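PDB 6M8V: flavin prenyltransferase UbiX from Methanocaldococcus jannaschii, which probably transfers a dimethylallyl group from dimethylallyl phosphate to reduced FMN, making the prenylated flavin cofactor used by UbiD decarboxylases. Local coordinates for residues A[2-7]-A[30-35]; A[79-84]-A[115-120]. All coordinates share one frame; numbering follows the deposited sequence. Where two conformers were deposited one is given.

Contact 1: A[2-7]-A[30-35]; sequences KIIVCI and NLIISN. With FMN (flavin mononucleotide), chain B.
N30, I7 and I32 carry most of the packing between 2-7 and 30-35, where the neighbouring parallel strands 2-7 and 30-33 pair I4 with N30 through I7 with I33. The N30 backbone is held twice: its N donates to I3 O, and its O receives V5 N at 2.7 Å. Its side chain leans over the apolar I4, whose CD1 meets N30 CB at 3.7 Å, while the amide end lies beside the extended chain of K2, with K2 CE 3.6 Å from N30 ND2. N30 OD1 is buried with no hydrogen-bonding partner, probably at some energetic cost. I32 lies on the same face. Its CD1 touches both I4 CG2, at 4.0 Å, and C6 SG, and I101 of helix 100-110 packs on C6 and I32. An alanine in place of I4 would probably leave a gap between N30 CB and I32 CD1 and let the I32 side chain shift. On the opposite face I7 dominates: CG1 stands anti to the carbonyl carbon (chi1 -42°) and the chain continues extended, which carries CD1 across to L31 CD1 at 3.8 Å and alongside I33 CG1 at 3.9 Å. Beta-branched isoleucine and valine suit these positions because they favour extended backbone and fill both faces of a buried sheet. At the C-terminal end I7 O accepts S34 N, nearly straight at 176°. S34 is the N-cap of helix 35-45; its OG bonds to A37 N and reaches FMN O1P at 2.7 Å, a task for a short hydroxyl. Strand 2-7, helix 13-22 and strand 28-33 thus form a right-handed beta-alpha-beta unit of a Rossmann-like flavoprotein fold, with the flavin phosphate at the C-terminal edge of its parallel strands.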
loop_
_atom_site.group_PDB
_atom_site.type_symbol
_atom_site.label_atom_id
_atom_site.label_comp_id
_atom_site.label_asym_id
_atom_site.label_seq_id
_atom_site.Cartn_x
_atom_site.Cartn_y
_atom_site.Cartn_z
ATOM N N LYS A 2 -10.839 -25.442 -27.128
ATOM C CA LYS A 2 -12.067 -25.440 -26.341
ATOM C C LYS A 2 -12.225 -24.083 -25.659
ATOM O O LYS A 2 -11.418 -23.716 -24.797
ATOM C CB LYS A 2 -12.050 -26.570 -25.310
ATOM C CG LYS A 2 -13.410 -26.897 -24.706
ATOM C CD LYS A 2 -13.286 -27.960 -23.624
ATOM C CE LYS A 2 -14.643 -28.347 -23.053
ATOM N NZ LYS A 2 -14.514 -29.390 -21.992
ATOM N N ILE A 3 -13.266 -23.347 -26.042
ATOM C CA ILE A 3 -13.495 -21.987 -25.580
ATOM C C ILE A 3 -14.831 -21.938 -24.854
ATOM O O ILE A 3 -15.850 -22.384 -25.391
ATOM C CB ILE A 3 -13.471 -20.985 -26.748
ATOM C CG1 ILE A 3 -12.123 -21.051 -27.467
ATOM C CG2 ILE A 3 -13.750 -19.566 -26.250
ATOM C CD1 ILE A 3 -12.096 -20.313 -28.793
ATOM N N ILE A 4 -14.825 -21.396 -23.640
ATOM C CA ILE A 4 -16.047 -21.182 -22.873
ATOM C C ILE A 4 -16.518 -19.755 -23.130
ATOM O O ILE A 4 -15.812 -18.792 -22.813
ATOM C CB ILE A 4 -15.821 -21.426 -21.371
ATOM C CG1 ILE A 4 -14.876 -22.607 -21.142
ATOM C CG2 ILE A 4 -17.147 -21.647 -20.652
ATOM C CD1 ILE A 4 -15.474 -23.950 -21.488
ATOM N N VAL A 5 -17.704 -19.614 -23.713
ATOM C CA VAL A 5 -18.307 -18.309 -23.954
ATOM C C VAL A 5 -19.374 -18.084 -22.892
ATOM O O VAL A 5 -20.302 -18.889 -22.754
ATOM C CB VAL A 5 -18.896 -18.208 -25.370
ATOM C CG1 VAL A 5 -19.673 -16.910 -25.523
ATOM C CG2 VAL A 5 -17.790 -18.294 -26.409
ATOM N N CYS A 6 -19.237 -16.995 -22.134
ATOM C CA CYS A 6 -20.141 -16.670 -21.037
ATOM C C CYS A 6 -20.805 -15.334 -21.331
ATOM O O CYS A 6 -20.118 -14.315 -21.459
ATOM C CB CYS A 6 -19.389 -16.609 -19.703
ATOM S SG CYS A 6 -18.335 -18.045 -19.322
ATOM N N ILE A 7 -22.133 -15.337 -21.419
ATOM C CA ILE A 7 -22.917 -14.134 -21.686
ATOM C C ILE A 7 -23.572 -13.696 -20.385
ATOM O O ILE A 7 -24.351 -14.450 -19.792
ATOM C CB ILE A 7 -23.980 -14.373 -22.770
ATOM C CG1 ILE A 7 -23.403 -15.199 -23.925
ATOM C CG2 ILE A 7 -24.537 -13.042 -23.265
ATOM C CD1 ILE A 7 -24.383 -15.423 -25.079
ATOM N N ASN A 30 -18.227 -24.091 -25.622
ATOM C CA ASN A 30 -19.184 -24.298 -24.544
ATOM C C ASN A 30 -19.786 -22.954 -24.156
ATOM O O ASN A 30 -19.072 -21.955 -24.035
ATOM C CB ASN A 30 -18.522 -24.957 -23.333
ATOM C CG ASN A 30 -18.102 -26.391 -23.605
ATOM O OD1 ASN A 30 -17.813 -26.758 -24.741
ATOM N ND2 ASN A 30 -18.064 -27.208 -22.559
ATOM N N LEU A 31 -21.103 -22.932 -23.979
ATOM C CA LEU A 31 -21.848 -21.697 -23.796
ATOM C C LEU A 31 -22.582 -21.712 -22.466
ATOM O O LEU A 31 -23.195 -22.717 -22.095
ATOM C CB LEU A 31 -22.846 -21.491 -24.937
ATOM C CG LEU A 31 -23.748 -20.255 -24.945
ATOM C CD1 LEU A 31 -22.938 -18.970 -25.048
ATOM C CD2 LEU A 31 -24.729 -20.359 -26.097
ATOM N N ILE A 32 -22.503 -20.593 -21.749
ATOM C CA ILE A 32 -23.295 -20.354 -20.549
ATOM C C ILE A 32 -23.933 -18.979 -20.685
ATOM O O ILE A 32 -23.262 -18.017 -21.072
ATOM C CB ILE A 32 -22.446 -20.427 -19.264
ATOM C CG1 ILE A 32 -21.494 -21.624 -19.301
ATOM C CG2 ILE A 32 -23.347 -20.485 -18.037
ATOM C CD1 ILE A 32 -20.371 -21.549 -18.277
ATOM N N ILE A 33 -25.224 -18.888 -20.372
ATOM C CA ILE A 33 -25.980 -17.643 -20.469
ATOM C C ILE A 33 -26.666 -17.410 -19.130
ATOM O O ILE A 33 -27.444 -18.257 -18.674
ATOM C CB ILE A 33 -27.010 -17.677 -21.614
ATOM C CG1 ILE A 33 -26.333 -18.052 -22.936
ATOM C CG2 ILE A 33 -27.710 -16.334 -21.748
ATOM C CD1 ILE A 33 -27.301 -18.269 -24.093
ATOM N N SER A 34 -26.371 -16.277 -18.495
ATOM C CA SER A 34 -27.006 -15.970 -17.222
ATOM C C SER A 34 -28.470 -15.594 -17.435
ATOM O O SER A 34 -28.887 -15.206 -18.531
ATOM C CB SER A 34 -26.282 -14.828 -16.509
ATOM O OG SER A 34 -26.502 -13.597 -17.175
ATOM N N ASN A 35 -29.250 -15.699 -16.356
ATOM C CA ASN A 35 -30.673 -15.375 -16.437
ATOM C C ASN A 35 -30.889 -13.942 -16.902
ATOM O O ASN A 35 -31.780 -13.676 -17.716
ATOM C CB ASN A 35 -31.345 -15.605 -15.083
ATOM C CG ASN A 35 -31.661 -17.064 -14.831
ATOM O OD1 ASN A 35 -31.823 -17.848 -15.768
ATOM N ND2 ASN A 35 -31.748 -17.438 -13.560
HETATM N N1 FMN B . -25.073 -3.814 -16.061
HETATM C C2 FMN B . -23.824 -3.416 -16.492
HETATM O O2 FMN B . -22.898 -3.518 -15.704
HETATM N N3 FMN B . -23.613 -2.913 -17.770
HETATM C C4 FMN B . -24.696 -2.824 -18.635
HETATM O O4 FMN B . -24.585 -2.397 -19.788
HETATM C C4A FMN B . -25.952 -3.225 -18.202
HETATM N N5 FMN B . -27.004 -3.120 -19.075
HETATM C C5A FMN B . -28.255 -3.512 -18.671
HETATM C C6 FMN B . -29.296 -3.399 -19.572
HETATM C C7 FMN B . -30.566 -3.784 -19.190
HETATM C C7M FMN B . -31.683 -3.661 -20.173
HETATM C C8 FMN B . -30.796 -4.283 -17.915
HETATM C C8M FMN B . -32.183 -4.697 -17.530
HETATM C C9 FMN B . -29.748 -4.397 -17.007
HETATM C C9A FMN B . -28.468 -4.010 -17.388
HETATM N N10 FMN B . -27.410 -4.121 -16.503
HETATM C C10 FMN B . -26.150 -3.720 -16.915
HETATM C "C1'" FMN B . -27.631 -4.645 -15.107
HETATM C "C2'" FMN B . -27.155 -6.083 -14.938
HETATM O "O2'" FMN B . -27.894 -6.933 -15.787
HETATM C "C3'" FMN B . -27.321 -6.566 -13.505
HETATM O "O3'" FMN B . -26.300 -6.025 -12.693
HETATM C "C4'" FMN B . -27.334 -8.093 -13.434
HETATM O "O4'" FMN B . -27.450 -8.496 -12.090
HETATM C "C5'" FMN B . -26.102 -8.748 -14.053
HETATM O "O5'" FMN B . -26.111 -10.125 -13.728
HETATM P P FMN B . -25.273 -11.213 -14.578
HETATM O O1P FMN B . -25.830 -11.277 -15.971
HETATM O O2P FMN B . -23.835 -10.757 -14.651
HETATM O O3P FMN B . -25.355 -12.560 -13.905
#

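Contact 2: A[79-84]-A[115-120]; sequences VVVVPC and LIIMPR. With FMN (flavin mononucleotide), chain B; PO4 (phosphate ion), chain C.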
loop_
_atom_site.group_PDB
_atom_site.type_symbol
_atom_site.label_atom_id
_atom_site.label_comp_id
_atom_site.label_asym_id
_atom_site.label_seq_id
_atom_site.Cartn_x
_atom_site.Cartn_y
_atom_site.Cartn_z
ATOM N N VAL A 79 -11.594 -18.792 -21.727
ATOM C CA VAL A 79 -12.904 -18.300 -21.328
ATOM C C VAL A 79 -13.071 -16.901 -21.896
ATOM O O VAL A 79 -12.144 -16.087 -21.835
ATOM C CB VAL A 79 -13.064 -18.273 -19.794
ATOM C CG1 VAL A 79 -14.468 -17.832 -19.410
ATOM C CG2 VAL A 79 -12.754 -19.629 -19.219
ATOM N N VAL A 80 -14.244 -16.622 -22.454
ATOM C CA VAL A 80 -14.587 -15.285 -22.915
ATOM C C VAL A 80 -15.897 -14.888 -22.257
ATOM O O VAL A 80 -16.926 -15.538 -22.475
ATOM C CB VAL A 80 -14.706 -15.194 -24.445
ATOM C CG1 VAL A 80 -14.839 -13.730 -24.868
ATOM C CG2 VAL A 80 -13.501 -15.837 -25.112
ATOM N N VAL A 81 -15.860 -13.833 -21.454
ATOM C CA VAL A 81 -17.051 -13.272 -20.836
ATOM C C VAL A 81 -17.434 -12.060 -21.676
ATOM O O VAL A 81 -16.790 -11.009 -21.604
ATOM C CB VAL A 81 -16.813 -12.911 -19.368
ATOM C CG1 VAL A 81 -18.131 -12.579 -18.687
ATOM C CG2 VAL A 81 -16.114 -14.061 -18.657
ATOM N N VAL A 82 -18.478 -12.215 -22.487
ATOM C CA VAL A 82 -18.892 -11.178 -23.431
ATOM C C VAL A 82 -20.414 -11.132 -23.521
ATOM O O VAL A 82 -21.051 -12.154 -23.813
ATOM C CB VAL A 82 -18.273 -11.408 -24.820
ATOM C CG1 VAL A 82 -18.496 -12.846 -25.284
ATOM C CG2 VAL A 82 -18.863 -10.432 -25.816
ATOM N N PRO A 83 -21.045 -9.991 -23.217
ATOM C CA PRO A 83 -20.386 -8.884 -22.523
ATOM C C PRO A 83 -20.265 -9.210 -21.036
ATOM O O PRO A 83 -20.912 -10.154 -20.582
ATOM C CB PRO A 83 -21.334 -7.713 -22.766
ATOM C CG PRO A 83 -22.678 -8.362 -22.849
ATOM C CD PRO A 83 -22.446 -9.675 -23.550
ATOM N N CYS A 84 -19.461 -8.460 -20.291
ATOM C CA CYS A 84 -19.278 -8.696 -18.865
ATOM C C CYS A 84 -19.998 -7.601 -18.095
ATOM O O CYS A 84 -19.641 -6.424 -18.210
ATOM C CB CYS A 84 -17.794 -8.725 -18.493
ATOM S SG CYS A 84 -17.467 -9.213 -16.775
ATOM N N LEU A 115 -8.130 -16.075 -19.856
ATOM C CA LEU A 115 -9.400 -15.491 -19.444
ATOM C C LEU A 115 -9.537 -14.116 -20.082
ATOM O O LEU A 115 -8.711 -13.226 -19.837
ATOM C CB LEU A 115 -9.488 -15.393 -17.916
ATOM C CG LEU A 115 -10.675 -14.644 -17.294
ATOM C CD1 LEU A 115 -11.998 -15.266 -17.720
ATOM C CD2 LEU A 115 -10.558 -14.615 -15.762
ATOM N N ILE A 116 -10.578 -13.947 -20.891
ATOM C CA ILE A 116 -10.905 -12.684 -21.544
ATOM C C ILE A 116 -12.228 -12.190 -20.983
ATOM O O ILE A 116 -13.217 -12.929 -20.980
ATOM C CB ILE A 116 -11.011 -12.847 -23.070
ATOM C CG1 ILE A 116 -9.713 -13.414 -23.654
ATOM C CG2 ILE A 116 -11.406 -11.519 -23.718
ATOM C CD1 ILE A 116 -9.822 -13.783 -25.131
ATOM N N ILE A 117 -12.255 -10.940 -20.528
ATOM C CA ILE A 117 -13.481 -10.320 -20.040
ATOM C C ILE A 117 -13.696 -9.025 -20.804
ATOM O O ILE A 117 -12.741 -8.301 -21.098
ATOM C CB ILE A 117 -13.442 -10.060 -18.519
ATOM C CG1 ILE A 117 -12.292 -9.125 -18.159
ATOM C CG2 ILE A 117 -13.293 -11.370 -17.761
ATOM C CD1 ILE A 117 -12.389 -8.553 -16.755
ATOM N N MET A 118 -14.956 -8.733 -21.124
ATOM C CA MET A 118 -15.331 -7.561 -21.918
ATOM C C MET A 118 -16.355 -6.736 -21.151
ATOM O O MET A 118 -17.555 -6.764 -21.460
ATOM C CB MET A 118 -15.875 -7.993 -23.281
ATOM C CG MET A 118 -15.023 -9.075 -23.918
ATOM S SD MET A 118 -15.331 -9.316 -25.669
ATOM C CE MET A 118 -14.850 -7.728 -26.347
ATOM N N PRO A 119 -15.918 -5.979 -20.144
ATOM C CA PRO A 119 -16.871 -5.204 -19.335
ATOM C C PRO A 119 -17.495 -4.074 -20.145
ATOM O O PRO A 119 -16.794 -3.287 -20.783
ATOM C CB PRO A 119 -16.008 -4.671 -18.185
ATOM C CG PRO A 119 -14.629 -4.643 -18.746
ATOM C CD PRO A 119 -14.528 -5.801 -19.691
ATOM N N ARG A 120 -18.825 -3.998 -20.109
ATOM C CA ARG A 120 -19.599 -3.025 -20.878
ATOM C C ARG A 120 -20.294 -2.085 -19.902
ATOM O O ARG A 120 -21.276 -2.466 -19.253
ATOM C CB ARG A 120 -20.619 -3.724 -21.780
ATOM C CG ARG A 120 -20.794 -3.128 -23.193
ATOM C CD ARG A 120 -21.311 -1.677 -23.196
ATOM N NE ARG A 120 -22.356 -1.440 -22.207
ATOM C CZ ARG A 120 -22.846 -0.244 -21.900
ATOM N NH1 ARG A 120 -22.392 0.844 -22.507
ATOM N NH2 ARG A 120 -23.783 -0.135 -20.965
HETATM N N1 FMN B . -25.073 -3.814 -16.061
HETATM C C2 FMN B . -23.824 -3.416 -16.492
HETATM O O2 FMN B . -22.898 -3.518 -15.704
HETATM N N3 FMN B . -23.613 -2.913 -17.770
HETATM C C4 FMN B . -24.696 -2.824 -18.635
HETATM O O4 FMN B . -24.585 -2.397 -19.788
HETATM C C4A FMN B . -25.952 -3.225 -18.202
HETATM N N5 FMN B . -27.004 -3.120 -19.075
HETATM C C5A FMN B . -28.255 -3.512 -18.671
HETATM C C6 FMN B . -29.296 -3.399 -19.572
HETATM C C7 FMN B . -30.566 -3.784 -19.190
HETATM C C7M FMN B . -31.683 -3.661 -20.173
HETATM C C8 FMN B . -30.796 -4.283 -17.915
HETATM C C8M FMN B . -32.183 -4.697 -17.530
HETATM C C9 FMN B . -29.748 -4.397 -17.007
HETATM C C9A FMN B . -28.468 -4.010 -17.388
HETATM N N10 FMN B . -27.410 -4.121 -16.503
HETATM C C10 FMN B . -26.150 -3.720 -16.915
HETATM C "C1'" FMN B . -27.631 -4.645 -15.107
HETATM C "C2'" FMN B . -27.155 -6.083 -14.938
HETATM O "O2'" FMN B . -27.894 -6.933 -15.787
HETATM C "C3'" FMN B . -27.321 -6.566 -13.505
HETATM O "O3'" FMN B . -26.300 -6.025 -12.693
HETATM C "C4'" FMN B . -27.334 -8.093 -13.434
HETATM O "O4'" FMN B . -27.450 -8.496 -12.090
HETATM C "C5'" FMN B . -26.102 -8.748 -14.053
HETATM O "O5'" FMN B . -26.111 -10.125 -13.728
HETATM P P FMN B . -25.273 -11.213 -14.578
HETATM O O1P FMN B . -25.830 -11.277 -15.971
HETATM O O2P FMN B . -23.835 -10.757 -14.651
HETATM O O3P FMN B . -25.355 -12.560 -13.905
HETATM P P PO4 C . -26.111 2.347 -18.736
HETATM O O1 PO4 C . -27.473 1.695 -18.654
HETATM O O2 PO4 C . -25.977 3.123 -20.028
HETATM O O3 PO4 C . -25.929 3.299 -17.575
HETATM O O4 PO4 C . -25.058 1.264 -18.685
#
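Within the Rossmann-like parallel sheet, V81 and I117 sit side by side on the paired strands 79-81 and 115-119, whose C-terminal continuation leads to the flavin site. Regular bonds hold the first half, such as V81 N to I116 O at 2.8 Å, and V79 packs its CB on L115 CD1 at 3.8 Å. Valines and isoleucines suit a strand buried between helices on both faces. The pairing then slips by one residue in a beta bulge between V81 and C84, where the peptide bond before P83 is cis; proline is the residue that most readily accepts this. C84 N still reaches M118 O at 2.8 Å, but it stands above the carbonyl plane, 55° out of it. M118 lies alongside V82, where the other chain segment turns its corner: CG anti to the carbonyl carbon and an extended chi2 (-164°) bring SD to 3.7 Å from V82 CG2. An unbranched, pliant thioether fits such an uneven surface. Beyond it, R120 N donates to C84 O, fixing the residue that reads the flavin. R120 O accepts FMN N3, and NH2 meets FMN O4 edge-on and in plane at 2.7 Å, almost straight at 175°. NH2 also makes a weak bond to O4 of a bound phosphate, at 3.0 Å, while NH1 is held by I146 O of the third subunit. One guanidinium thus serves all three acceptors. Its donor at O4 would probably draw electron density toward the pyrimidine end of the flavin, and the adjacent phosphate, also bonded to Y150 of the third subunit, is consistent with a place for the phosphate of the prenyl substrate.

Contacts 1 and 2 are two strand pairs of one sheet, joined by the pairing of 2-7 with 78-84, so their centres are only 10 Å apart. V80 makes the seam, its N 2.7 Å from I4 O and its O 2.8 Å from C6 N, both probable hydrogen bonds. Nearer the flavin, packing is added to the seam, with I7 CG2 3.6 Å from V82 O. Four strands therefore run side by side toward one FMN, and residues just past the strand ends hold it: S34 of contact 1 the phosphate, R120 of contact 2 the pyrimidine edge of the isoalloxazine. S85, M86 and T88, just past 79-84, add further bonds to the cofactor.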